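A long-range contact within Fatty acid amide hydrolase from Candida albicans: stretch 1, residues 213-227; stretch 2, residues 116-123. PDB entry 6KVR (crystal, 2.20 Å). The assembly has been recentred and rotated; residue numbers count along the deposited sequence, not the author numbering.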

# COMPACT_ATOMS: atom_id res chain seq x y z
N ALA A 213 2.33 14.24 -27.93
CA ALA A 213 3.42 14.23 -28.92
C ALA A 213 4.34 13.04 -28.71
O ALA A 213 4.83 12.80 -27.61
CB ALA A 213 4.23 15.53 -28.86
N ASN A 214 4.55 12.28 -29.79
CA ASN A 214 5.49 11.17 -29.78
C ASN A 214 6.10 11.03 -31.18
O ASN A 214 5.58 11.58 -32.16
CB ASN A 214 4.80 9.87 -29.36
CG ASN A 214 3.80 9.38 -30.40
OD1 ASN A 214 4.18 8.73 -31.38
ND2 ASN A 214 2.52 9.70 -30.19
N ASN A 215 7.19 10.27 -31.26
CA ASN A 215 7.93 10.11 -32.50
C ASN A 215 7.38 9.01 -33.40
O ASN A 215 7.97 8.76 -34.46
CB ASN A 215 9.41 9.84 -32.21
CG ASN A 215 10.17 11.11 -31.91
OD1 ASN A 215 10.02 12.11 -32.62
ND2 ASN A 215 10.97 11.10 -30.85
N PHE A 216 6.31 8.32 -33.01
CA PHE A 216 5.74 7.29 -33.88
C PHE A 216 4.66 7.88 -34.79
O PHE A 216 4.76 7.81 -36.01
CB PHE A 216 5.14 6.14 -33.07
CG PHE A 216 6.13 5.33 -32.27
CD1 PHE A 216 6.58 5.78 -31.04
CD2 PHE A 216 6.53 4.07 -32.70
CE1 PHE A 216 7.46 5.00 -30.27
CE2 PHE A 216 7.40 3.30 -31.94
CZ PHE A 216 7.86 3.77 -30.73
N THR A 217 3.63 8.48 -34.19
CA THR A 217 2.45 8.95 -34.90
C THR A 217 2.18 10.44 -34.77
O THR A 217 1.18 10.92 -35.31
CB THR A 217 1.20 8.21 -34.39
OG1 THR A 217 1.06 8.43 -32.97
CG2 THR A 217 1.32 6.71 -34.66
N GLY A 218 3.01 11.19 -34.02
CA GLY A 218 2.81 12.64 -33.92
C GLY A 218 1.80 13.01 -32.85
O GLY A 218 1.88 12.54 -31.71
N LEU A 219 0.83 13.85 -33.20
CA LEU A 219 -0.13 14.40 -32.25
C LEU A 219 -1.51 13.76 -32.42
O LEU A 219 -1.94 13.45 -33.53
CB LEU A 219 -0.28 15.92 -32.42
CG LEU A 219 0.97 16.77 -32.36
CD1 LEU A 219 0.71 18.18 -32.95
CD2 LEU A 219 1.49 16.85 -30.91
N THR A 220 -2.20 13.60 -31.30
CA THR A 220 -3.60 13.16 -31.29
C THR A 220 -4.49 14.35 -30.94
O THR A 220 -4.15 15.13 -30.05
CB THR A 220 -3.79 12.01 -30.29
OG1 THR A 220 -2.99 10.90 -30.72
CG2 THR A 220 -5.26 11.57 -30.16
N LYS A 221 -5.61 14.50 -31.65
CA LYS A 221 -6.40 15.72 -31.58
C LYS A 221 -7.75 15.50 -30.90
O LYS A 221 -8.28 14.39 -30.86
CB LYS A 221 -6.63 16.30 -32.99
CG LYS A 221 -5.38 16.91 -33.61
CD LYS A 221 -4.78 18.01 -32.71
CE LYS A 221 -3.79 18.88 -33.50
NZ LYS A 221 -3.42 20.10 -32.75
N ASN A 222 -8.33 16.61 -30.41
CA ASN A 222 -9.61 16.56 -29.67
C ASN A 222 -10.78 16.34 -30.62
O ASN A 222 -10.92 17.05 -31.61
CB ASN A 222 -9.82 17.87 -28.90
CG ASN A 222 -10.95 17.78 -27.89
OD1 ASN A 222 -12.07 17.35 -28.20
ND2 ASN A 222 -10.65 18.18 -26.66
N PRO A 223 -11.65 15.37 -30.35
CA PRO A 223 -12.74 15.08 -31.30
C PRO A 223 -13.83 16.16 -31.35
O PRO A 223 -14.62 16.16 -32.31
CB PRO A 223 -13.28 13.73 -30.82
CG PRO A 223 -12.97 13.68 -29.37
CD PRO A 223 -11.65 14.43 -29.21
N PHE A 224 -13.91 17.07 -30.38
CA PHE A 224 -14.90 18.15 -30.41
C PHE A 224 -14.36 19.45 -30.99
O PHE A 224 -15.14 20.38 -31.23
CB PHE A 224 -15.44 18.41 -28.99
CG PHE A 224 -16.35 17.32 -28.48
CD1 PHE A 224 -17.71 17.37 -28.73
CD2 PHE A 224 -15.83 16.24 -27.77
CE1 PHE A 224 -18.56 16.36 -28.26
CE2 PHE A 224 -16.66 15.23 -27.30
CZ PHE A 224 -18.02 15.29 -27.55
N ASN A 225 -13.06 19.52 -31.22
CA ASN A 225 -12.38 20.69 -31.76
C ASN A 225 -11.00 20.22 -32.14
O ASN A 225 -10.13 20.07 -31.27
CB ASN A 225 -12.33 21.83 -30.73
CG ASN A 225 -11.64 23.09 -31.27
OD1 ASN A 225 -10.75 23.02 -32.12
ND2 ASN A 225 -12.05 24.25 -30.77
N LEU A 226 -10.77 19.97 -33.44
CA LEU A 226 -9.54 19.34 -33.89
C LEU A 226 -8.31 20.24 -33.77
O LEU A 226 -7.19 19.75 -33.99
CB LEU A 226 -9.68 18.86 -35.33
CG LEU A 226 -10.53 17.61 -35.56
CD1 LEU A 226 -10.56 17.26 -37.06
CD2 LEU A 226 -10.01 16.43 -34.76
N LEU A 227 -8.47 21.52 -33.45
CA LEU A 227 -7.27 22.28 -33.13
C LEU A 227 -6.69 21.87 -31.77
O LEU A 227 -5.47 21.92 -31.57
CB LEU A 227 -7.56 23.78 -33.16
CG LEU A 227 -6.42 24.73 -32.75
CD1 LEU A 227 -5.23 24.68 -33.71
CD2 LEU A 227 -6.92 26.16 -32.64
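Stretch 2 (116-123) QFTNCAME

How does stretch 2 lie on stretch 1? It comes in as the end of a helix, 116-118, which Asn119 leaves with positive phi (65/38), and then passes the loop in an irregular course, extended at Ala121 and turning a corner at Met122. The two chains pass in opposite senses: CA of Lys221 lies 4.6 Å from CA of Thr118, CA of Thr220 5.0 Å from CA of Asn119, and CA of Thr217 6.9 Å from CA of Met122.

What satisfies the carbonyls at the helix end? Lys221 N donates to Thr118 O at 2.8 Å, nearly straight at 162°, and Thr220 CA approaches the same oxygen at 3.3 Å in a CA-H...O contact. Thr220 OG1 donates to Asn119 O at 2.9 Å.

Where does the Asn119 side chain go? It points toward the loop, and its amide serves two carbonyls: ND2 donates to Thr217 O at 2.7 Å and to Leu219 O at 2.9 Å, bridging Gly218. The loop is itself braced by Asn214 OD1, which accepts from Phe216 N at 2.7 Å and Thr217 N at 2.9 Å.

What packs beside these polar bonds? Selenomethionine Met122 brings CE to 3.5 Å from Phe216 CB and 4.0 Å from Thr217 CG2. Against the last turn of the helix, Leu226 CD1 meets the ring edge of Phe117, 4.1 Å from Phe117 CD1, while Thr118 CG2 rests 3.9 Å from Pro223 CB.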

# COMPACT_ATOMS: atom_id res chain seq x y z
N GLN A 116 -9.19 8.45 -38.27
CA GLN A 116 -9.01 9.29 -39.46
C GLN A 116 -9.08 10.77 -39.10
O GLN A 116 -8.38 11.59 -39.71
CB GLN A 116 -10.07 8.94 -40.51
CG GLN A 116 -9.53 8.94 -41.92
CD GLN A 116 -10.62 9.05 -42.97
OE1 GLN A 116 -11.76 8.64 -42.75
NE2 GLN A 116 -10.28 9.63 -44.11
N PHE A 117 -9.87 11.13 -38.10
CA PHE A 117 -9.99 12.52 -37.68
C PHE A 117 -9.03 12.88 -36.55
O PHE A 117 -8.41 13.94 -36.59
CB PHE A 117 -11.43 12.81 -37.26
CG PHE A 117 -12.37 12.99 -38.42
CD1 PHE A 117 -12.53 14.24 -39.02
CD2 PHE A 117 -13.11 11.92 -38.91
CE1 PHE A 117 -13.41 14.41 -40.09
CE2 PHE A 117 -13.99 12.08 -39.97
CZ PHE A 117 -14.14 13.33 -40.56
N THR A 118 -8.88 12.03 -35.52
CA THR A 118 -8.12 12.42 -34.34
C THR A 118 -6.71 11.85 -34.26
O THR A 118 -5.91 12.36 -33.46
CB THR A 118 -8.87 12.02 -33.07
OG1 THR A 118 -8.96 10.59 -33.02
CG2 THR A 118 -10.26 12.66 -33.04
N ASN A 119 -6.37 10.82 -35.05
CA ASN A 119 -5.05 10.18 -35.01
C ASN A 119 -4.82 9.50 -33.66
O ASN A 119 -3.72 9.49 -33.11
CB ASN A 119 -3.92 11.17 -35.33
CG ASN A 119 -2.60 10.48 -35.66
OD1 ASN A 119 -2.56 9.50 -36.41
ND2 ASN A 119 -1.50 11.00 -35.11
N CYS A 120 -5.88 8.89 -33.12
CA CYS A 120 -5.89 8.32 -31.79
C CYS A 120 -5.33 6.90 -31.69
O CYS A 120 -5.06 6.45 -30.57
CB CYS A 120 -7.32 8.33 -31.24
SG CYS A 120 -8.47 7.39 -32.27
N ALA A 121 -5.13 6.18 -32.80
CA ALA A 121 -4.64 4.80 -32.74
C ALA A 121 -3.13 4.74 -32.98
O ALA A 121 -2.58 5.52 -33.77
CB ALA A 121 -5.36 3.92 -33.77
N MSE A 122 -2.45 3.80 -32.30
CA MSE A 122 -1.06 3.44 -32.63
C MSE A 122 -0.98 2.09 -33.34
O MSE A 122 -0.02 1.82 -34.06
CB MSE A 122 -0.16 3.37 -31.38
CG MSE A 122 -0.31 4.52 -30.42
SE MSE A 122 1.40 5.04 -29.54
CE MSE A 122 2.40 5.01 -31.20
N GLU A 123 -1.98 1.25 -33.08
CA GLU A 123 -2.06 -0.08 -33.66
C GLU A 123 -3.53 -0.39 -33.89
O GLU A 123 -4.37 -0.11 -33.04
CB GLU A 123 -1.43 -1.15 -32.75
CG GLU A 123 0.08 -1.35 -32.94
CD GLU A 123 0.60 -2.70 -32.41
OE1 GLU A 123 1.75 -3.09 -32.74
OE2 GLU A 123 -0.14 -3.36 -31.64